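Local coordinates for protein glucose-6-phosphate 1-dehydrogenase (Kluyveromyces lactis, PDB 7E6I) that oxidises glucose 6-phosphate to 6-phosphogluconolactone with NADP, the rate-limiting first step of the oxidative pentose-phosphate pathway, supplying NADPH for biosynthesis, at residues A[438-441]-A[442-446]; A[173-177]-A[178-182]; A[155-158]-A[159-163]; A[298-301]-A[302-305]. All coordinates share one frame; numbering follows the deposited sequence.

Contact 1: residues A[438-441]-A[442-446]; sequences VSWK and LFTPL
The ring of Phe-443 meets the carbonyl of Ser-439 edge-on, with CD1 3.5 Å from Ser-439 O and that oxygen lying in the ring plane; beyond the segment, Ile-238 and Leu-247 of helix 236-254 touch the same side chain. The indole of Trp-440 touches Thr-444 more obliquely, its CE3 3.9 Å from Thr-444 OG1, and the two side chains run at about a right angle to each other. What ties this pair is the carbonyl of Trp-440. Thr-444 N bonds to Trp-440 O at 2.9 Å in the usual helical way, and Thr-444 OG1 donates to the same Trp-440 O, also at 2.9 Å, from the opposite face of the carbonyl plane. A chi1 of -74°, which sets OG1 beside its own backbone N, makes this possible. The hydroxyl is then left to accept from Leu-159 N, serving both as donor and as acceptor. One residue on, Pro-445 has no N-H to offer Lys-441 O; its CD lies 3.3 Å from that oxygen instead. Lys-441 suits the exposed side, where its NZ forms a salt bridge with Asp-437 in the preceding turn. Backbone bonds from Leu-442 N to Val-438 O and from Phe-443 N to Ser-439 O complete an alpha-helix kinked at an internal proline, with a threonine bonded back to the carbonyl four residues earlier.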
loop_
_atom_site.group_PDB
_atom_site.type_symbol
_atom_site.label_atom_id
_atom_site.label_comp_id
_atom_site.label_asym_id
_atom_site.label_seq_id
_atom_site.Cartn_x
_atom_site.Cartn_y
_atom_site.Cartn_z
ATOM N N VAL A 438 13.847 -7.094 -5.842
ATOM C CA VAL A 438 13.476 -8.498 -5.675
ATOM C C VAL A 438 12.004 -8.715 -6.008
ATOM O O VAL A 438 11.626 -9.750 -6.579
ATOM C CB VAL A 438 13.801 -8.971 -4.251
ATOM C CG1 VAL A 438 13.405 -10.426 -4.090
ATOM C CG2 VAL A 438 15.267 -8.786 -3.975
ATOM N N SER A 439 11.146 -7.756 -5.665
ATOM C CA SER A 439 9.736 -7.957 -5.961
ATOM C C SER A 439 9.497 -7.974 -7.469
ATOM O O SER A 439 8.659 -8.738 -7.955
ATOM C CB SER A 439 8.893 -6.885 -5.268
ATOM O OG SER A 439 8.855 -5.687 -6.033
ATOM N N TRP A 440 10.255 -7.184 -8.232
ATOM C CA TRP A 440 10.125 -7.225 -9.685
ATOM C C TRP A 440 10.776 -8.470 -10.285
ATOM O O TRP A 440 10.252 -9.015 -11.262
ATOM C CB TRP A 440 10.698 -5.948 -10.319
ATOM C CG TRP A 440 9.703 -4.795 -10.298
ATOM C CD1 TRP A 440 9.866 -3.574 -9.699
ATOM C CD2 TRP A 440 8.394 -4.782 -10.881
ATOM N NE1 TRP A 440 8.742 -2.803 -9.874
ATOM C CE2 TRP A 440 7.820 -3.523 -10.592
ATOM C CE3 TRP A 440 7.647 -5.718 -11.618
ATOM C CZ2 TRP A 440 6.540 -3.172 -11.015
ATOM C CZ3 TRP A 440 6.376 -5.370 -12.034
ATOM C CH2 TRP A 440 5.835 -4.104 -11.732
ATOM N N LYS A 441 11.877 -8.965 -9.704
ATOM C CA LYS A 441 12.454 -10.220 -10.188
ATOM C C LYS A 441 11.468 -11.371 -10.033
ATOM O O LYS A 441 11.471 -12.313 -10.839
ATOM C CB LYS A 441 13.753 -10.540 -9.441
ATOM C CG LYS A 441 14.988 -9.848 -9.988
ATOM C CD LYS A 441 16.113 -9.779 -8.946
ATOM C CE LYS A 441 17.460 -9.515 -9.644
ATOM N NZ LYS A 441 18.201 -8.297 -9.193
ATOM N N LEU A 442 10.605 -11.297 -9.017
ATOM C CA LEU A 442 9.636 -12.349 -8.746
ATOM C C LEU A 442 8.473 -12.320 -9.737
ATOM O O LEU A 442 8.070 -13.366 -10.259
ATOM C CB LEU A 442 9.127 -12.207 -7.307
ATOM C CG LEU A 442 8.054 -13.198 -6.867
ATOM C CD1 LEU A 442 8.582 -14.623 -6.985
ATOM C CD2 LEU A 442 7.567 -12.921 -5.448
ATOM N N PHE A 443 7.931 -11.135 -10.020
ATOM C CA PHE A 443 6.707 -11.030 -10.801
ATOM C C PHE A 443 6.940 -10.870 -12.297
ATOM O O PHE A 443 6.025 -11.147 -13.086
ATOM C CB PHE A 443 5.879 -9.846 -10.318
ATOM C CG PHE A 443 5.003 -10.169 -9.178
ATOM C CD1 PHE A 443 5.500 -10.169 -7.886
ATOM C CD2 PHE A 443 3.681 -10.511 -9.384
ATOM C CE1 PHE A 443 4.667 -10.495 -6.810
ATOM C CE2 PHE A 443 2.852 -10.835 -8.317
ATOM C CZ PHE A 443 3.341 -10.836 -7.037
ATOM N N THR A 444 8.112 -10.404 -12.712
ATOM C CA THR A 444 8.305 -10.147 -14.135
ATOM C C THR A 444 8.122 -11.400 -14.984
ATOM O O THR A 444 7.403 -11.328 -15.996
ATOM C CB THR A 444 9.672 -9.498 -14.367
ATOM O OG1 THR A 444 9.623 -8.132 -13.926
ATOM C CG2 THR A 444 10.030 -9.549 -15.844
ATOM N N PRO A 445 8.687 -12.561 -14.642
ATOM C CA PRO A 445 8.444 -13.743 -15.489
ATOM C C PRO A 445 6.969 -14.080 -15.637
ATOM O O PRO A 445 6.524 -14.390 -16.744
ATOM C CB PRO A 445 9.223 -14.851 -14.774
ATOM C CG PRO A 445 10.265 -14.135 -13.985
ATOM C CD PRO A 445 9.568 -12.892 -13.504
ATOM N N LEU A 446 6.186 -14.021 -14.559
ATOM C CA LEU A 446 4.755 -14.249 -14.717
ATOM C C LEU A 446 4.145 -13.219 -15.659
ATOM O O LEU A 446 3.343 -13.565 -16.534
ATOM C CB LEU A 446 4.053 -14.209 -13.365
ATOM C CG LEU A 446 2.523 -14.261 -13.470
ATOM C CD1 LEU A 446 2.073 -15.553 -14.136
ATOM C CD2 LEU A 446 1.851 -14.122 -12.114
#

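Contact 2: residues A[173-177]-A[178-182]; sequences FSEDE and LFRID
Leu-178 lays its two methyls against the loop before the strand: CD1 is 3.8 Å from Phe-173 CB, while CD2 lies near the backbone carbonyl of Phe-173. A carboxylate and a guanidinium make the strongest link across the turn. The Glu-175 chain bends at chi2 (-56°), which brings its carboxylate round toward the strand. Arg-180 grips it end-on, NH1 to Glu-175 OE1 at 3.0 Å and NH2 to Glu-175 OE2 at 2.9 Å, each oxygen using its syn lone pair. The two planes are only 6° apart, the geometry that lets both N-H bonds run nearly straight. Arginine suits the site because its fork has further work: NH1 also reaches Val-431 O and NH2 reaches Gln-166 OE1, while Glu-175 OE1 accepts from Asp-433 N. With an alanine at Glu-175, Arg-180 would probably lose the carboxylate that pairs with both its end nitrogens, leaving it held by Val-431 O and Gln-166, and Asp-433 N would lose an acceptor. Farther back, Glu-177 reaches round to take Ser-174 N on the anti lone pair of OE2 at 3.0 Å, recalling one half of a capping box on a short helical bend that lacks the regular helix bonds; its OE1 bonds Tyr-141 OH. Phe-179 turns a ring edge toward Glu-177 O, 3.6 Å from CD1, and stacks on His-427. This is a tight turn feeding the edge strand of the parallel Rossmann-type sheet, a strand that ends at Ile-181; just beyond it Asp-182 OD1 bonds ND1 of His-245, the probable proton acceptor.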
loop_
_atom_site.group_PDB
_atom_site.type_symbol
_atom_site.label_atom_id
_atom_site.label_comp_id
_atom_site.label_asym_id
_atom_site.label_seq_id
_atom_site.Cartn_x
_atom_site.Cartn_y
_atom_site.Cartn_z
ATOM N N PHE A 173 19.735 10.688 -5.088
ATOM C CA PHE A 173 19.290 10.642 -3.704
ATOM C C PHE A 173 19.521 9.250 -3.142
ATOM O O PHE A 173 19.164 8.254 -3.778
ATOM C CB PHE A 173 17.817 11.024 -3.592
ATOM C CG PHE A 173 17.569 12.466 -3.829
ATOM C CD1 PHE A 173 17.902 13.406 -2.855
ATOM C CD2 PHE A 173 17.036 12.900 -5.036
ATOM C CE1 PHE A 173 17.684 14.753 -3.062
ATOM C CE2 PHE A 173 16.817 14.258 -5.263
ATOM C CZ PHE A 173 17.139 15.186 -4.278
ATOM N N SER A 174 20.117 9.189 -1.958
ATOM C CA SER A 174 20.384 7.922 -1.299
ATOM C C SER A 174 19.111 7.339 -0.683
ATOM O O SER A 174 18.079 8.007 -0.547
ATOM C CB SER A 174 21.421 8.119 -0.213
ATOM O OG SER A 174 20.825 8.866 0.827
ATOM N N GLU A 175 19.208 6.066 -0.286
ATOM C CA GLU A 175 18.096 5.403 0.378
ATOM C C GLU A 175 17.665 6.156 1.625
ATOM O O GLU A 175 16.476 6.166 1.962
ATOM C CB GLU A 175 18.475 3.958 0.715
ATOM C CG GLU A 175 18.587 3.060 -0.516
ATOM C CD GLU A 175 17.310 3.047 -1.352
ATOM O OE1 GLU A 175 16.227 2.745 -0.790
ATOM O OE2 GLU A 175 17.383 3.340 -2.572
ATOM N N ASP A 176 18.601 6.831 2.297
ATOM C CA ASP A 176 18.267 7.558 3.520
ATOM C C ASP A 176 17.392 8.776 3.253
ATOM O O ASP A 176 16.583 9.146 4.113
ATOM C CB ASP A 176 19.540 7.973 4.243
ATOM C CG ASP A 176 20.010 6.914 5.217
ATOM O OD1 ASP A 176 19.214 6.510 6.106
ATOM O OD2 ASP A 176 21.174 6.477 5.091
ATOM N N GLU A 177 17.532 9.405 2.082
ATOM C CA GLU A 177 16.739 10.571 1.714
ATOM C C GLU A 177 15.467 10.219 0.946
ATOM O O GLU A 177 14.561 11.061 0.847
ATOM C CB GLU A 177 17.587 11.525 0.865
ATOM C CG GLU A 177 18.903 11.936 1.527
ATOM C CD GLU A 177 19.921 12.492 0.537
ATOM O OE1 GLU A 177 20.441 13.604 0.789
ATOM O OE2 GLU A 177 20.203 11.815 -0.485
ATOM N N LEU A 178 15.386 9.003 0.401
ATOM C CA LEU A 178 14.273 8.554 -0.429
ATOM C C LEU A 178 13.188 7.897 0.421
ATOM O O LEU A 178 13.480 7.042 1.262
ATOM C CB LEU A 178 14.796 7.559 -1.461
ATOM C CG LEU A 178 14.764 7.914 -2.941
ATOM C CD1 LEU A 178 14.447 9.393 -3.153
ATOM C CD2 LEU A 178 16.074 7.502 -3.585
ATOM N N PHE A 179 11.935 8.277 0.194
ATOM C CA PHE A 179 10.810 7.668 0.908
ATOM C C PHE A 179 9.790 7.196 -0.127
ATOM O O PHE A 179 8.921 7.969 -0.550
ATOM C CB PHE A 179 10.204 8.640 1.895
ATOM C CG PHE A 179 11.036 8.849 3.133
ATOM C CD1 PHE A 179 12.193 9.617 3.085
ATOM C CD2 PHE A 179 10.668 8.264 4.347
ATOM C CE1 PHE A 179 12.957 9.807 4.224
ATOM C CE2 PHE A 179 11.423 8.444 5.487
ATOM C CZ PHE A 179 12.569 9.223 5.432
ATOM N N ARG A 180 9.909 5.929 -0.537
ATOM C CA ARG A 180 9.040 5.343 -1.552
ATOM C C ARG A 180 7.777 4.806 -0.900
ATOM O O ARG A 180 7.837 3.971 0.005
ATOM C CB ARG A 180 9.745 4.212 -2.300
ATOM C CG ARG A 180 10.899 4.625 -3.197
ATOM C CD ARG A 180 11.434 3.407 -3.943
ATOM N NE ARG A 180 12.792 3.586 -4.442
ATOM C CZ ARG A 180 13.887 3.554 -3.682
ATOM N NH1 ARG A 180 13.788 3.344 -2.382
ATOM N NH2 ARG A 180 15.091 3.721 -4.224
ATOM N N ILE A 181 6.640 5.247 -1.394
ATOM C CA ILE A 181 5.361 4.979 -0.766
ATOM C C ILE A 181 4.660 3.828 -1.472
ATOM O O ILE A 181 4.502 3.832 -2.705
ATOM C CB ILE A 181 4.477 6.233 -0.763
ATOM C CG1 ILE A 181 4.874 7.143 0.397
ATOM C CG2 ILE A 181 2.989 5.841 -0.678
ATOM C CD1 ILE A 181 3.918 8.305 0.590
ATOM N N ASP A 182 4.264 2.830 -0.674
ATOM C CA ASP A 182 3.138 1.939 -0.943
ATOM C C ASP A 182 2.116 2.266 0.140
ATOM O O ASP A 182 2.377 2.043 1.328
ATOM C CB ASP A 182 3.590 0.479 -0.893
ATOM C CG ASP A 182 2.484 -0.503 -1.258
ATOM O OD1 ASP A 182 1.342 -0.366 -0.743
ATOM O OD2 ASP A 182 2.774 -1.433 -2.052
#

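Contact 3: residues A[155-158]-A[159-163]; sequences FGHD and LQSAT
With chi1 near +50° in all three, His-157, Asp-158 and Ser-161 tuck their side chains between backbone N and carbonyl carbon, torsions that put Asp-158 OD1 and a face of the His-157 ring next to Ser-161 OG. This hydroxyl donates to Asp-158 OD1 at 2.7 Å, arriving from above the carboxylate plane, and accepts from the backbone His-157 N at 2.9 Å. The same OD1 takes Ser-161 N at 3.0 Å, nearly in line with its C-O bond: Asp-158 is the N-cap of the helix, a short acidic residue whose charge faces the helix N-terminus. Replacing Asp-158 by an alanine would probably leave Ser-161 N and OG without their acceptor and fray the first turn. The imidazole of His-157 lies over Ser-161, with OG 3.1 Å above the ring plane and CB in a CH-pi contact 3.7 Å from the centroid. Gly-156 suits its place because any CB would run into Ala-162 CA and the preceding carbonyl. Ala-162 N closes the first turn on Asp-158 O. The stretch joins strand 146-152 to helix 159-169 and rests on helix 433-451 through Phe-155 on Leu-436, while His-157 O bonds Arg-239 of helix 236-254.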
loop_
_atom_site.group_PDB
_atom_site.type_symbol
_atom_site.label_atom_id
_atom_site.label_comp_id
_atom_site.label_asym_id
_atom_site.label_seq_id
_atom_site.Cartn_x
_atom_site.Cartn_y
_atom_site.Cartn_z
ATOM N N PHE A 155 6.974 2.352 -9.422
ATOM C CA PHE A 155 8.346 2.621 -9.827
ATOM C C PHE A 155 8.748 1.610 -10.893
ATOM O O PHE A 155 9.604 0.752 -10.653
ATOM C CB PHE A 155 9.298 2.543 -8.632
ATOM C CG PHE A 155 8.717 3.074 -7.367
ATOM C CD1 PHE A 155 8.738 4.436 -7.099
ATOM C CD2 PHE A 155 8.138 2.222 -6.446
ATOM C CE1 PHE A 155 8.206 4.944 -5.932
ATOM C CE2 PHE A 155 7.602 2.712 -5.276
ATOM C CZ PHE A 155 7.632 4.079 -5.010
ATOM N N GLY A 156 8.129 1.681 -12.058
ATOM C CA GLY A 156 8.339 0.692 -13.093
ATOM C C GLY A 156 7.109 -0.170 -13.305
ATOM O O GLY A 156 6.158 -0.164 -12.523
ATOM N N HIS A 157 7.139 -0.903 -14.418
ATOM C CA HIS A 157 6.093 -1.843 -14.782
ATOM C C HIS A 157 6.640 -3.244 -15.005
ATOM O O HIS A 157 5.863 -4.157 -15.321
ATOM C CB HIS A 157 5.371 -1.362 -16.046
ATOM C CG HIS A 157 6.301 -0.935 -17.133
ATOM N ND1 HIS A 157 6.743 -1.799 -18.115
ATOM C CD2 HIS A 157 6.903 0.251 -17.373
ATOM C CE1 HIS A 157 7.562 -1.155 -18.929
ATOM N NE2 HIS A 157 7.681 0.089 -18.497
ATOM N N ASP A 158 7.950 -3.430 -14.869
ATOM C CA ASP A 158 8.614 -4.730 -14.916
ATOM C C ASP A 158 10.033 -4.508 -14.406
ATOM O O ASP A 158 10.425 -3.376 -14.090
ATOM C CB ASP A 158 8.596 -5.348 -16.321
ATOM C CG ASP A 158 9.126 -4.403 -17.398
ATOM O OD1 ASP A 158 9.915 -3.472 -17.091
ATOM O OD2 ASP A 158 8.740 -4.595 -18.574
ATOM N N LEU A 159 10.804 -5.596 -14.332
ATOM C CA LEU A 159 12.159 -5.499 -13.796
ATOM C C LEU A 159 12.983 -4.451 -14.547
ATOM O O LEU A 159 13.651 -3.609 -13.925
ATOM C CB LEU A 159 12.844 -6.863 -13.856
ATOM C CG LEU A 159 14.290 -6.859 -13.362
ATOM C CD1 LEU A 159 14.369 -6.382 -11.925
ATOM C CD2 LEU A 159 14.899 -8.257 -13.468
ATOM N N GLN A 160 12.919 -4.466 -15.885
ATOM C CA GLN A 160 13.812 -3.628 -16.675
ATOM C C GLN A 160 13.528 -2.149 -16.460
ATOM O O GLN A 160 14.449 -1.358 -16.226
ATOM C CB GLN A 160 13.701 -3.983 -18.152
ATOM C CG GLN A 160 14.983 -3.686 -18.918
ATOM C CD GLN A 160 14.758 -3.504 -20.411
ATOM O OE1 GLN A 160 14.673 -4.483 -21.162
ATOM N NE2 GLN A 160 14.668 -2.249 -20.853
ATOM N N SER A 161 12.261 -1.750 -16.545
ATOM C CA SER A 161 11.926 -0.347 -16.343
ATOM C C SER A 161 12.240 0.102 -14.918
ATOM O O SER A 161 12.791 1.192 -14.715
ATOM C CB SER A 161 10.458 -0.095 -16.724
ATOM O OG SER A 161 9.547 -0.987 -16.087
ATOM N N ALA A 162 11.947 -0.737 -13.915
ATOM C CA ALA A 162 12.257 -0.351 -12.536
ATOM C C ALA A 162 13.758 -0.187 -12.329
ATOM O O ALA A 162 14.202 0.784 -11.701
ATOM C CB ALA A 162 11.691 -1.372 -11.551
ATOM N N THR A 163 14.555 -1.121 -12.855
ATOM C CA THR A 163 16.009 -0.993 -12.781
ATOM C C THR A 163 16.477 0.324 -13.396
ATOM O O THR A 163 17.308 1.034 -12.814
ATOM C CB THR A 163 16.684 -2.171 -13.483
ATOM O OG1 THR A 163 16.083 -3.392 -13.051
ATOM C CG2 THR A 163 18.175 -2.205 -13.180
#

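Contact 4: residues A[298-301]-A[302-305]; sequences KPSY and LDDE
A type I beta turn from Tyr-301 to Asp-304, overlapped by a reciprocal pair with Ser-300 just before the turn and Asp-303 within it, folds this part of the loop between strands 285-291 and 316-321. Asp-303 N donates to Ser-300 OG at 2.9 Å, and Ser-300 N donates to Asp-303 OD2, also at 2.9 Å. The exchange has the pattern of a capping box, although no regular helix follows. The serine hydroxyl sits between its own N and carbonyl carbon (chi1 68°), which points it forward at the Asp-303 amide. The aspartate is turned so that Ser-300 N meets OD2 from well above the carboxylate plane, 61° out of it. Asp-303 OD2 has a second partner in Arg-292 NE, a salt bridge that probably steadies the carboxylate and would probably keep it ionised. Both residues suit the turn because each has a short polar arm able to reach a main-chain N-H three residues away. Pro-299, with its restricted phi, lies alongside, its CB 3.6 Å from Asp-303 CB. The turn's own closing bond, Asp-304 N to Tyr-301 O, is weak at 3.4 Å. Asp-304 sends its carboxylate elsewhere, OD1 to Thr-306 and OD2 to the amides of Gly-227 and Gly-229, the latter at the start of helix 229-232. Tyr-301, a buried ring with a polar end, bonds Asp-233 through OH and pairs its backbone with Tyr-290, holding the turn beside strand 285-291, where Tyr-301 and Leu-302 both touch Gln-289.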
loop_
_atom_site.group_PDB
_atom_site.type_symbol
_atom_site.label_atom_id
_atom_site.label_comp_id
_atom_site.label_asym_id
_atom_site.label_seq_id
_atom_site.Cartn_x
_atom_site.Cartn_y
_atom_site.Cartn_z
ATOM N N LYS A 298 -24.861 -4.635 -15.871
ATOM C CA LYS A 298 -23.480 -4.190 -15.784
ATOM C C LYS A 298 -22.686 -4.623 -17.007
ATOM O O LYS A 298 -22.807 -5.770 -17.455
ATOM C CB LYS A 298 -22.819 -4.751 -14.524
ATOM C CG LYS A 298 -23.349 -4.141 -13.265
ATOM C CD LYS A 298 -23.009 -2.667 -13.220
ATOM C CE LYS A 298 -23.397 -2.074 -11.878
ATOM N NZ LYS A 298 -24.494 -2.880 -11.278
ATOM N N PRO A 299 -21.840 -3.747 -17.536
ATOM C CA PRO A 299 -21.126 -4.055 -18.776
ATOM C C PRO A 299 -19.984 -5.028 -18.539
ATOM O O PRO A 299 -19.473 -5.177 -17.428
ATOM C CB PRO A 299 -20.586 -2.691 -19.204
ATOM C CG PRO A 299 -20.289 -2.019 -17.892
ATOM C CD PRO A 299 -21.360 -2.493 -16.925
ATOM N N SER A 300 -19.582 -5.695 -19.615
ATOM C CA SER A 300 -18.350 -6.459 -19.568
ATOM C C SER A 300 -17.152 -5.511 -19.559
ATOM O O SER A 300 -17.268 -4.306 -19.806
ATOM C CB SER A 300 -18.263 -7.411 -20.758
ATOM O OG SER A 300 -18.118 -6.680 -21.964
ATOM N N TYR A 301 -15.980 -6.070 -19.256
ATOM C CA TYR A 301 -14.767 -5.279 -19.398
ATOM C C TYR A 301 -14.605 -4.792 -20.837
ATOM O O TYR A 301 -14.150 -3.662 -21.064
ATOM C CB TYR A 301 -13.554 -6.096 -18.943
ATOM C CG TYR A 301 -12.224 -5.417 -19.200
ATOM C CD1 TYR A 301 -11.806 -4.344 -18.420
ATOM C CD2 TYR A 301 -11.381 -5.859 -20.213
ATOM C CE1 TYR A 301 -10.597 -3.724 -18.651
ATOM C CE2 TYR A 301 -10.165 -5.249 -20.442
ATOM C CZ TYR A 301 -9.776 -4.178 -19.667
ATOM O OH TYR A 301 -8.565 -3.554 -19.913
ATOM N N LEU A 302 -15.022 -5.607 -21.812
ATOM C CA LEU A 302 -14.865 -5.276 -23.225
ATOM C C LEU A 302 -15.903 -4.274 -23.722
ATOM O O LEU A 302 -15.647 -3.574 -24.707
ATOM C CB LEU A 302 -14.925 -6.552 -24.070
ATOM C CG LEU A 302 -13.843 -7.615 -23.819
ATOM C CD1 LEU A 302 -14.123 -8.847 -24.641
ATOM C CD2 LEU A 302 -12.431 -7.104 -24.111
ATOM N N ASP A 303 -17.065 -4.183 -23.068
ATOM C CA ASP A 303 -18.039 -3.150 -23.406
ATOM C C ASP A 303 -17.461 -1.749 -23.299
ATOM O O ASP A 303 -18.044 -0.812 -23.847
ATOM C CB ASP A 303 -19.257 -3.245 -22.492
ATOM C CG ASP A 303 -20.149 -4.404 -22.830
ATOM O OD1 ASP A 303 -19.973 -4.986 -23.920
ATOM O OD2 ASP A 303 -21.018 -4.746 -21.999
ATOM N N ASP A 304 -16.360 -1.575 -22.573
ATOM C CA ASP A 304 -15.728 -0.268 -22.471
ATOM C C ASP A 304 -15.299 0.205 -23.854
ATOM O O ASP A 304 -14.610 -0.515 -24.586
ATOM C CB ASP A 304 -14.526 -0.342 -21.524
ATOM C CG ASP A 304 -13.998 1.026 -21.134
ATOM O OD1 ASP A 304 -13.685 1.826 -22.043
ATOM O OD2 ASP A 304 -13.879 1.302 -19.915
ATOM N N GLU A 305 -15.711 1.419 -24.218
ATOM C CA GLU A 305 -15.379 1.919 -25.547
ATOM C C GLU A 305 -13.884 2.147 -25.724
ATOM O O GLU A 305 -13.420 2.235 -26.866
ATOM C CB GLU A 305 -16.150 3.209 -25.842
ATOM C CG GLU A 305 -15.449 4.489 -25.401
ATOM C CD GLU A 305 -16.380 5.700 -25.408
ATOM O OE1 GLU A 305 -16.131 6.655 -24.636
ATOM O OE2 GLU A 305 -17.367 5.686 -26.183
#

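In the fold
Contact 2 is buried, contacts 1 and 3 are partly so, and contact 4 lies at the surface, its centre about 39 Å from that of contact 2. Contacts 1 and 3 form one interface: the indole of Trp-440 packs on Gly-156, His-157 and Ala-162, bringing helix 433-451 of the C-terminal domain against helix 159-169 of the nucleotide-binding domain. Phe-155 then touches Arg-180 CB, joining contact 3 to contact 2. Chemistry follows place. Contact 2 relies on paired charges, contact 1 on a threonine hydroxyl returning to a helix carbonyl, contact 3 on an aspartate cap with a serine hydroxyl at the helix start, and contact 4 on a serine and aspartates that bond main-chain N-H groups of a surface loop.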